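Local coordinates for Mgp-operon protein 3 (Mycoplasma pneumoniae, PDB 6RJ1) that probably acts in cell adhesion as P40/P90, an extracellular, membrane-associated partner of adhesin P1 that may bind host sugars, at residues 447-457 and 468-479; 592-600 and 683-691. All coordinates share one frame; numbering follows the deposited sequence.

Interaction 1 (447-457 and 468-479)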
loop_
_atom_site.group_PDB
_atom_site.type_symbol
_atom_site.label_atom_id
_atom_site.label_comp_id
_atom_site.label_asym_id
_atom_site.label_seq_id
_atom_site.Cartn_x
_atom_site.Cartn_y
_atom_site.Cartn_z
ATOM N N ILE A 447 -12.293 -12.063 -0.656
ATOM C CA ILE A 447 -12.847 -11.433 0.547
ATOM C C ILE A 447 -12.216 -11.998 1.840
ATOM O O ILE A 447 -11.973 -11.230 2.779
ATOM C CB ILE A 447 -14.407 -11.449 0.553
ATOM C CG1 ILE A 447 -14.980 -10.460 1.594
ATOM C CG2 ILE A 447 -15.007 -12.852 0.698
ATOM C CD1 ILE A 447 -14.727 -8.985 1.314
ATOM N N THR A 448 -11.913 -13.311 1.868
ATOM C CA THR A 448 -11.257 -13.973 3.002
ATOM C C THR A 448 -9.810 -13.459 3.101
ATOM O O THR A 448 -9.353 -13.107 4.193
ATOM C CB THR A 448 -11.317 -15.495 2.799
ATOM O OG1 THR A 448 -12.678 -15.898 2.704
ATOM C CG2 THR A 448 -10.606 -16.267 3.900
ATOM N N GLN A 449 -9.103 -13.407 1.945
ATOM C CA GLN A 449 -7.718 -12.943 1.845
ATOM C C GLN A 449 -7.610 -11.503 2.258
ATOM O O GLN A 449 -6.639 -11.146 2.914
ATOM C CB GLN A 449 -7.138 -13.127 0.435
ATOM C CG GLN A 449 -7.213 -14.542 -0.133
ATOM C CD GLN A 449 -6.297 -15.559 0.500
ATOM O OE1 GLN A 449 -5.657 -15.332 1.539
ATOM N NE2 GLN A 449 -6.216 -16.715 -0.133
ATOM N N LEU A 450 -8.614 -10.683 1.900
ATOM C CA LEU A 450 -8.656 -9.276 2.282
ATOM C C LEU A 450 -8.878 -9.151 3.791
ATOM O O LEU A 450 -8.257 -8.287 4.410
ATOM C CB LEU A 450 -9.713 -8.483 1.493
ATOM C CG LEU A 450 -9.469 -8.279 -0.001
ATOM C CD1 LEU A 450 -10.732 -7.824 -0.696
ATOM C CD2 LEU A 450 -8.332 -7.319 -0.260
ATOM N N TYR A 451 -9.701 -10.035 4.398
ATOM C CA TYR A 451 -9.891 -9.987 5.847
ATOM C C TYR A 451 -8.602 -10.353 6.592
ATOM O O TYR A 451 -8.162 -9.591 7.458
ATOM C CB TYR A 451 -11.091 -10.828 6.332
ATOM C CG TYR A 451 -11.235 -10.796 7.843
ATOM C CD1 TYR A 451 -11.830 -9.710 8.486
ATOM C CD2 TYR A 451 -10.686 -11.802 8.638
ATOM C CE1 TYR A 451 -11.903 -9.643 9.875
ATOM C CE2 TYR A 451 -10.746 -11.740 10.028
ATOM C CZ TYR A 451 -11.361 -10.663 10.640
ATOM O OH TYR A 451 -11.429 -10.618 12.006
ATOM N N HIS A 452 -8.005 -11.515 6.247
ATOM C CA HIS A 452 -6.770 -12.027 6.852
ATOM C C HIS A 452 -5.598 -11.053 6.729
ATOM O O HIS A 452 -4.884 -10.853 7.707
ATOM C CB HIS A 452 -6.412 -13.395 6.265
ATOM C CG HIS A 452 -5.369 -14.126 7.046
ATOM N ND1 HIS A 452 -4.053 -14.134 6.647
ATOM C CD2 HIS A 452 -5.487 -14.852 8.181
ATOM C CE1 HIS A 452 -3.409 -14.869 7.538
ATOM N NE2 HIS A 452 -4.234 -15.321 8.483
ATOM N N THR A 453 -5.416 -10.425 5.553
ATOM C CA THR A 453 -4.344 -9.443 5.349
ATOM C C THR A 453 -4.646 -8.087 6.031
ATOM O O THR A 453 -3.709 -7.403 6.421
ATOM C CB THR A 453 -3.978 -9.283 3.857
ATOM O OG1 THR A 453 -5.140 -8.956 3.095
ATOM C CG2 THR A 453 -3.287 -10.510 3.275
ATOM N N SER A 454 -5.932 -7.698 6.173
ATOM C CA SER A 454 -6.310 -6.418 6.796
ATOM C C SER A 454 -6.024 -6.338 8.312
ATOM O O SER A 454 -5.942 -5.237 8.866
ATOM C CB SER A 454 -7.764 -6.065 6.506
ATOM O OG SER A 454 -8.667 -6.965 7.127
ATOM N N THR A 455 -5.874 -7.496 8.972
ATOM C CA THR A 455 -5.595 -7.564 10.407
ATOM C C THR A 455 -4.092 -7.788 10.559
ATOM O O THR A 455 -3.653 -8.877 10.953
ATOM C CB THR A 455 -6.495 -8.623 11.065
ATOM O OG1 THR A 455 -6.166 -9.919 10.559
ATOM C CG2 THR A 455 -7.974 -8.353 10.847
ATOM N N ALA A 456 -3.301 -6.745 10.207
ATOM C CA ALA A 456 -1.842 -6.818 10.164
ATOM C C ALA A 456 -1.075 -5.908 11.144
ATOM O O ALA A 456 -0.046 -6.337 11.675
ATOM C CB ALA A 456 -1.364 -6.553 8.738
ATOM N N GLN A 457 -1.519 -4.652 11.333
ATOM C CA GLN A 457 -0.792 -3.695 12.181
ATOM C C GLN A 457 -1.705 -2.983 13.166
ATOM O O GLN A 457 -2.807 -2.592 12.785
ATOM C CB GLN A 457 -0.085 -2.639 11.303
ATOM C CG GLN A 457 0.794 -3.192 10.191
ATOM C CD GLN A 457 1.433 -2.083 9.409
ATOM O OE1 GLN A 457 2.388 -1.452 9.873
ATOM N NE2 GLN A 457 0.924 -1.825 8.206
ATOM N N MET A 468 -4.866 -1.754 11.076
ATOM C CA MET A 468 -4.768 -1.506 9.632
ATOM C C MET A 468 -4.102 -2.691 8.919
ATOM O O MET A 468 -3.501 -3.556 9.574
ATOM C CB MET A 468 -4.047 -0.182 9.338
ATOM C CG MET A 468 -4.875 1.037 9.667
ATOM S SD MET A 468 -4.039 2.586 9.250
ATOM C CE MET A 468 -5.262 3.778 9.790
ATOM N N GLY A 469 -4.248 -2.729 7.593
ATOM C CA GLY A 469 -3.750 -3.798 6.734
ATOM C C GLY A 469 -2.261 -3.796 6.522
ATOM O O GLY A 469 -1.553 -2.948 7.075
ATOM N N SER A 470 -1.776 -4.752 5.706
ATOM C CA SER A 470 -0.351 -4.902 5.401
ATOM C C SER A 470 0.123 -3.966 4.294
ATOM O O SER A 470 -0.692 -3.318 3.632
ATOM C CB SER A 470 -0.009 -6.360 5.086
ATOM O OG SER A 470 -0.500 -6.799 3.829
ATOM N N ASP A 471 1.443 -3.876 4.127
ATOM C CA ASP A 471 2.089 -3.064 3.097
ATOM C C ASP A 471 2.258 -3.809 1.773
ATOM O O ASP A 471 2.665 -3.195 0.781
ATOM C CB ASP A 471 3.463 -2.515 3.576
ATOM C CG ASP A 471 4.348 -3.452 4.390
ATOM O OD1 ASP A 471 4.496 -4.634 3.992
ATOM O OD2 ASP A 471 4.914 -2.993 5.413
ATOM N N ARG A 472 1.929 -5.110 1.735
ATOM C CA ARG A 472 2.138 -5.863 0.516
ATOM C C ARG A 472 0.858 -6.273 -0.200
ATOM O O ARG A 472 0.935 -6.632 -1.374
ATOM C CB ARG A 472 3.058 -7.062 0.755
ATOM C CG ARG A 472 4.183 -7.088 -0.275
ATOM C CD ARG A 472 5.537 -7.178 0.369
ATOM N NE ARG A 472 5.978 -8.563 0.491
ATOM C CZ ARG A 472 6.023 -9.225 1.640
ATOM N NH1 ARG A 472 6.443 -10.483 1.671
ATOM N NH2 ARG A 472 5.661 -8.631 2.772
ATOM N N VAL A 473 -0.316 -6.203 0.473
ATOM C CA VAL A 473 -1.630 -6.506 -0.127
ATOM C C VAL A 473 -2.556 -5.308 0.166
ATOM O O VAL A 473 -2.561 -4.840 1.309
ATOM C CB VAL A 473 -2.232 -7.850 0.379
ATOM C CG1 VAL A 473 -3.636 -8.085 -0.158
ATOM C CG2 VAL A 473 -1.342 -9.030 0.030
ATOM N N PRO A 474 -3.333 -4.787 -0.832
ATOM C CA PRO A 474 -4.232 -3.652 -0.543
ATOM C C PRO A 474 -5.344 -4.022 0.437
ATOM O O PRO A 474 -5.811 -5.164 0.450
ATOM C CB PRO A 474 -4.783 -3.277 -1.922
ATOM C CG PRO A 474 -4.688 -4.521 -2.718
ATOM C CD PRO A 474 -3.442 -5.197 -2.251
ATOM N N SER A 475 -5.712 -3.070 1.302
ATOM C CA SER A 475 -6.746 -3.243 2.311
ATOM C C SER A 475 -7.869 -2.240 2.078
ATOM O O SER A 475 -7.608 -1.066 1.828
ATOM C CB SER A 475 -6.162 -3.138 3.716
ATOM O OG SER A 475 -5.584 -1.872 3.973
ATOM N N LEU A 476 -9.117 -2.720 2.132
ATOM C CA LEU A 476 -10.319 -1.943 1.876
ATOM C C LEU A 476 -10.969 -1.365 3.130
ATOM O O LEU A 476 -11.894 -0.548 3.032
ATOM C CB LEU A 476 -11.319 -2.805 1.078
ATOM C CG LEU A 476 -11.178 -2.812 -0.456
ATOM C CD1 LEU A 476 -9.895 -3.523 -0.924
ATOM C CD2 LEU A 476 -12.352 -3.500 -1.090
ATOM N N TRP A 477 -10.492 -1.777 4.308
ATOM C CA TRP A 477 -11.053 -1.328 5.584
ATOM C C TRP A 477 -10.014 -1.266 6.704
ATOM O O TRP A 477 -8.888 -1.743 6.537
ATOM C CB TRP A 477 -12.252 -2.212 5.978
ATOM C CG TRP A 477 -11.923 -3.673 5.996
ATOM C CD1 TRP A 477 -11.235 -4.348 6.965
ATOM C CD2 TRP A 477 -12.249 -4.638 4.985
ATOM N NE1 TRP A 477 -11.135 -5.679 6.633
ATOM C CE2 TRP A 477 -11.738 -5.884 5.415
ATOM C CE3 TRP A 477 -12.948 -4.577 3.768
ATOM C CZ2 TRP A 477 -11.889 -7.054 4.663
ATOM C CZ3 TRP A 477 -13.090 -5.736 3.018
ATOM C CH2 TRP A 477 -12.560 -6.954 3.464
ATOM N N TYR A 478 -10.395 -0.668 7.845
ATOM C CA TYR A 478 -9.533 -0.520 9.023
ATOM C C TYR A 478 -10.382 -0.493 10.286
ATOM O O TYR A 478 -11.566 -0.184 10.216
ATOM C CB TYR A 478 -8.670 0.753 8.914
ATOM C CG TYR A 478 -9.471 2.039 8.881
ATOM C CD1 TYR A 478 -10.066 2.484 7.702
ATOM C CD2 TYR A 478 -9.619 2.821 10.025
ATOM C CE1 TYR A 478 -10.799 3.665 7.666
ATOM C CE2 TYR A 478 -10.351 4.006 10.000
ATOM C CZ TYR A 478 -10.933 4.429 8.814
ATOM O OH TYR A 478 -11.647 5.600 8.778
ATOM N N TRP A 479 -9.785 -0.791 11.433
ATOM C CA TRP A 479 -10.514 -0.813 12.695
ATOM C C TRP A 479 -10.173 0.324 13.630
ATOM O O TRP A 479 -9.033 0.765 13.672
ATOM C CB TRP A 479 -10.270 -2.137 13.426
ATOM C CG TRP A 479 -11.123 -3.253 12.928
ATOM C CD1 TRP A 479 -12.359 -3.605 13.382
ATOM C CD2 TRP A 479 -10.806 -4.168 11.870
ATOM N NE1 TRP A 479 -12.838 -4.680 12.667
ATOM C CE2 TRP A 479 -11.893 -5.063 11.749
ATOM C CE3 TRP A 479 -9.703 -4.322 11.013
ATOM C CZ2 TRP A 479 -11.911 -6.092 10.803
ATOM C CZ3 TRP A 479 -9.723 -5.345 10.079
ATOM C CH2 TRP A 479 -10.814 -6.215 9.979
HETATM O O HOH W 1 -9.129 -5.387 3.079
HETATM O O HOH W 2 -6.196 -6.461 3.019
#
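W477 meets helix 447-454 through its indole, and following it outward from CB reads off much of the interface. CG sits between the backbone N and the carbonyl carbon (chi1 54°), which brings the indole up to the helix. CD1 passes S454 CB at 3.9 Å; beside it, NE1 donates a weak, bent hydrogen bond to S454 OG (2.8 Å, 127° at the hydrogen), and CE2 lies near the same oxygen. That hydroxyl donates its own proton to Y451 O, and its oxygen lies in the ring plane of W479, at that ring's edge. W477 CZ2 reaches Y451 N at 3.7 Å. CH2, at the far end, touches L450 CB and, at 3.7 Å, I447 CD1, which lies near the ring plane and is also approached by CZ3. Water 1, over the centre of one indole face, accepts from L476 N and donates weakly to L450 O.

At the start of strand 457-461 the chain forms a classic beta bulge in an antiparallel hairpin: A456 N and Q457 N both donate to M468 O, while M468 N returns a bond to Q457 O. This hairpin forms one margin of an eight-stranded mixed sheet in a chain whose MgpC family belongs to the beta-propeller clan. Beyond CG the Q457 side chain runs extended, and NE2 gives G469 O a straight hydrogen bond of 2.9 Å, flat with both the amide and the carbonyl. The Y451 and W479 rings meet obliquely, CE1 to CH2 3.6 Å, while Y451 OH bonds L134 O and W479 NE1 bonds A135 O.

Interaction 2 (592-600 and 683-691)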
loop_
_atom_site.group_PDB
_atom_site.type_symbol
_atom_site.label_atom_id
_atom_site.label_comp_id
_atom_site.label_asym_id
_atom_site.label_seq_id
_atom_site.Cartn_x
_atom_site.Cartn_y
_atom_site.Cartn_z
ATOM N N LYS A 592 2.467 23.904 -6.013
ATOM C CA LYS A 592 1.010 24.020 -6.134
ATOM C C LYS A 592 0.515 24.107 -7.565
ATOM O O LYS A 592 -0.480 23.461 -7.888
ATOM C CB LYS A 592 0.435 25.168 -5.295
ATOM C CG LYS A 592 -1.018 24.901 -4.878
ATOM C CD LYS A 592 -1.556 25.915 -3.869
ATOM C CE LYS A 592 -2.518 25.294 -2.880
ATOM N NZ LYS A 592 -1.826 24.417 -1.889
ATOM N N ALA A 593 1.200 24.870 -8.427
ATOM C CA ALA A 593 0.788 24.993 -9.824
ATOM C C ALA A 593 0.904 23.666 -10.557
ATOM O O ALA A 593 0.020 23.341 -11.357
ATOM C CB ALA A 593 1.605 26.060 -10.529
ATOM N N LEU A 594 1.964 22.887 -10.258
ATOM C CA LEU A 594 2.216 21.580 -10.868
ATOM C C LEU A 594 1.169 20.552 -10.476
ATOM O O LEU A 594 0.668 19.843 -11.345
ATOM C CB LEU A 594 3.617 21.055 -10.518
ATOM C CG LEU A 594 4.814 21.720 -11.192
ATOM C CD1 LEU A 594 6.095 21.310 -10.519
ATOM C CD2 LEU A 594 4.892 21.380 -12.661
ATOM N N VAL A 595 0.832 20.475 -9.178
ATOM C CA VAL A 595 -0.137 19.501 -8.670
ATOM C C VAL A 595 -1.578 19.879 -9.046
ATOM O O VAL A 595 -2.427 18.991 -9.169
ATOM C CB VAL A 595 0.024 19.178 -7.159
ATOM C CG1 VAL A 595 1.390 18.559 -6.885
ATOM C CG2 VAL A 595 -0.210 20.407 -6.279
ATOM N N GLU A 596 -1.849 21.179 -9.257
ATOM C CA GLU A 596 -3.177 21.640 -9.654
ATOM C C GLU A 596 -3.333 21.709 -11.182
ATOM O O GLU A 596 -4.408 22.074 -11.654
ATOM C CB GLU A 596 -3.550 22.974 -8.976
ATOM C CG GLU A 596 -3.753 22.865 -7.470
ATOM C CD GLU A 596 -4.250 24.114 -6.761
ATOM O OE1 GLU A 596 -5.192 23.990 -5.945
ATOM O OE2 GLU A 596 -3.695 25.210 -7.006
ATOM N N ASN A 597 -2.279 21.337 -11.956
ATOM C CA ASN A 597 -2.326 21.319 -13.425
ATOM C C ASN A 597 -3.433 20.397 -13.910
ATOM O O ASN A 597 -3.612 19.302 -13.396
ATOM C CB ASN A 597 -0.984 20.948 -14.038
ATOM C CG ASN A 597 -0.965 21.058 -15.540
ATOM O OD1 ASN A 597 -1.118 20.072 -16.248
ATOM N ND2 ASN A 597 -0.769 22.258 -16.064
ATOM N N THR A 598 -4.204 20.877 -14.868
ATOM C CA THR A 598 -5.409 20.249 -15.408
ATOM C C THR A 598 -5.135 18.999 -16.303
ATOM O O THR A 598 -6.062 18.215 -16.500
ATOM C CB THR A 598 -6.205 21.372 -16.073
ATOM O OG1 THR A 598 -7.238 21.751 -15.175
ATOM C CG2 THR A 598 -6.746 21.043 -17.460
ATOM N N ALA A 599 -3.895 18.785 -16.790
ATOM C CA ALA A 599 -3.580 17.646 -17.664
ATOM C C ALA A 599 -4.013 16.292 -17.102
ATOM O O ALA A 599 -3.475 15.824 -16.092
ATOM C CB ALA A 599 -2.105 17.630 -18.035
ATOM N N GLY A 600 -5.034 15.720 -17.742
ATOM C CA GLY A 600 -5.595 14.414 -17.411
ATOM C C GLY A 600 -6.607 14.385 -16.286
ATOM O O GLY A 600 -6.919 13.306 -15.787
ATOM N N GLU A 683 14.865 22.938 -14.444
ATOM C CA GLU A 683 14.215 21.656 -14.678
ATOM C C GLU A 683 13.455 21.166 -13.458
ATOM O O GLU A 683 14.031 21.022 -12.375
ATOM C CB GLU A 683 15.226 20.609 -15.172
ATOM C CG GLU A 683 14.576 19.371 -15.760
ATOM C CD GLU A 683 15.559 18.372 -16.326
ATOM O OE1 GLU A 683 16.147 17.594 -15.536
ATOM O OE2 GLU A 683 15.731 18.360 -17.566
ATOM N N GLU A 684 12.145 20.953 -13.645
ATOM C CA GLU A 684 11.230 20.468 -12.619
ATOM C C GLU A 684 10.584 19.180 -13.061
ATOM O O GLU A 684 10.189 19.059 -14.223
ATOM C CB GLU A 684 10.158 21.518 -12.283
ATOM C CG GLU A 684 10.530 22.389 -11.091
ATOM C CD GLU A 684 9.412 23.258 -10.546
ATOM O OE1 GLU A 684 8.918 22.964 -9.432
ATOM O OE2 GLU A 684 9.032 24.234 -11.233
ATOM N N ARG A 685 10.486 18.209 -12.136
ATOM C CA ARG A 685 9.850 16.926 -12.391
ATOM C C ARG A 685 8.356 17.128 -12.373
ATOM O O ARG A 685 7.822 17.712 -11.430
ATOM C CB ARG A 685 10.262 15.870 -11.360
ATOM C CG ARG A 685 9.857 14.460 -11.760
ATOM C CD ARG A 685 10.289 13.426 -10.753
ATOM N NE ARG A 685 9.580 13.564 -9.480
ATOM C CZ ARG A 685 9.905 12.900 -8.374
ATOM N NH1 ARG A 685 9.209 13.077 -7.256
ATOM N NH2 ARG A 685 10.918 12.044 -8.380
ATOM N N LEU A 686 7.689 16.679 -13.442
ATOM C CA LEU A 686 6.243 16.784 -13.600
ATOM C C LEU A 686 5.568 15.666 -12.810
ATOM O O LEU A 686 5.873 14.486 -13.016
ATOM C CB LEU A 686 5.845 16.769 -15.079
ATOM C CG LEU A 686 6.433 17.883 -15.943
ATOM C CD1 LEU A 686 6.242 17.581 -17.408
ATOM C CD2 LEU A 686 5.857 19.237 -15.585
ATOM N N PRO A 687 4.704 16.010 -11.836
ATOM C CA PRO A 687 4.111 14.956 -11.010
ATOM C C PRO A 687 2.868 14.298 -11.585
ATOM O O PRO A 687 2.082 14.932 -12.298
ATOM C CB PRO A 687 3.797 15.682 -9.703
ATOM C CG PRO A 687 3.511 17.105 -10.126
ATOM C CD PRO A 687 4.253 17.356 -11.413
ATOM N N SER A 688 2.687 13.020 -11.241
ATOM C CA SER A 688 1.501 12.252 -11.555
ATOM C C SER A 688 0.553 12.531 -10.380
ATOM O O SER A 688 1.007 12.805 -9.259
ATOM C CB SER A 688 1.821 10.761 -11.638
ATOM O OG SER A 688 0.657 9.955 -11.542
ATOM N N ARG A 689 -0.749 12.502 -10.637
ATOM C CA ARG A 689 -1.709 12.752 -9.584
ATOM C C ARG A 689 -2.525 11.488 -9.272
ATOM O O ARG A 689 -3.480 11.556 -8.501
ATOM C CB ARG A 689 -2.598 13.944 -9.967
ATOM C CG ARG A 689 -2.072 15.325 -9.558
ATOM C CD ARG A 689 -0.869 15.823 -10.353
ATOM N NE ARG A 689 -1.127 15.869 -11.793
ATOM C CZ ARG A 689 -1.601 16.929 -12.439
ATOM N NH1 ARG A 689 -1.813 16.876 -13.747
ATOM N NH2 ARG A 689 -1.869 18.050 -11.782
ATOM N N THR A 690 -2.128 10.326 -9.857
ATOM C CA THR A 690 -2.811 9.035 -9.673
ATOM C C THR A 690 -1.864 7.845 -9.502
ATOM O O THR A 690 -2.275 6.813 -8.972
ATOM C CB THR A 690 -3.817 8.749 -10.816
ATOM O OG1 THR A 690 -3.184 8.882 -12.095
ATOM C CG2 THR A 690 -5.085 9.588 -10.725
ATOM N N ASP A 691 -0.618 7.966 -9.971
ATOM C CA ASP A 691 0.347 6.871 -9.899
ATOM C C ASP A 691 1.468 7.126 -8.904
ATOM O O ASP A 691 1.968 8.247 -8.820
ATOM C CB ASP A 691 0.896 6.541 -11.297
ATOM C CG ASP A 691 -0.182 6.044 -12.252
ATOM O OD1 ASP A 691 -0.481 4.830 -12.231
ATOM O OD2 ASP A 691 -0.735 6.870 -13.013
#
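R689 reaches the backbone of 595-597 through a chain folded twice, at chi2 (72°) and again at chi3 (57°), which carries its guanidinium to the carbonyls of V595 and N597, at and just beyond helix 591-595. L594, whose CG stands anti to its own carbonyl carbon, sends its branches to the loop that carries the arginine. The motif here is an Asx turn, in which N597 OD1 accepts from A599 N, and the R689 guanidinium donates to the main-chain carbonyls beside it; both segments belong to the MgpC adhesin portion of the chain.

NH2 is the busier nitrogen. It donates to N597 O at 2.7 Å, in the carbonyl plane and on a lone pair, although the oxygen is tilted 21° from the guanidinium plane, and it makes a weaker bond to V595 O at 2.8 Å. NH1 adds a second, weak bond to N597 O, making that carbonyl a shared acceptor for both terminal nitrogens. Outside the pair, R689 NE donates to T581 O and F508 makes a cation-pi contact with the guanidinium, so several partners fix its rotation. N597 is itself positioned by outside partners: OD1 also accepts from G584 N and ND2 bonds S622 OG.

The apolar part of the contact is carried by L594, V595, L686 and P687. P687 packs its ring against the helix, CD lying 3.9 Å from L594 CB, and CG meets V595 CG1, the two side chains at about a right angle. Y732 of strand 723-732 also touches this proline. L594 then divides its methyls: CD2 meets L686 CD2 at 3.8 Å, crossing squarely, whereas CD1 comes within 3.4 Å of the carboxylate oxygen E684 OE1.

How the interactions relate
The two contacts follow one another along the chain, interaction 1 closing before interaction 2 opens. Their centres stand 30 Å apart and their nearest atoms about 13 Å, so they do not touch. Interaction 1 lies deeper, 10 Å from the centre of the chain, and joins helix 446-454 to strand 477-482 and to the outer hairpin 457-468 of the eight-stranded sheet; interaction 2, 21 Å out, ties helix 591-595 to the loop before strand 693-699, in the ten-stranded sheet. That second sheet also reaches interaction 1, because strand 538-546 meets Q457, M468 and S475. Together they illustrate how a large adhesin-family chain packs short helices against strands and loops at separate points around its sheets.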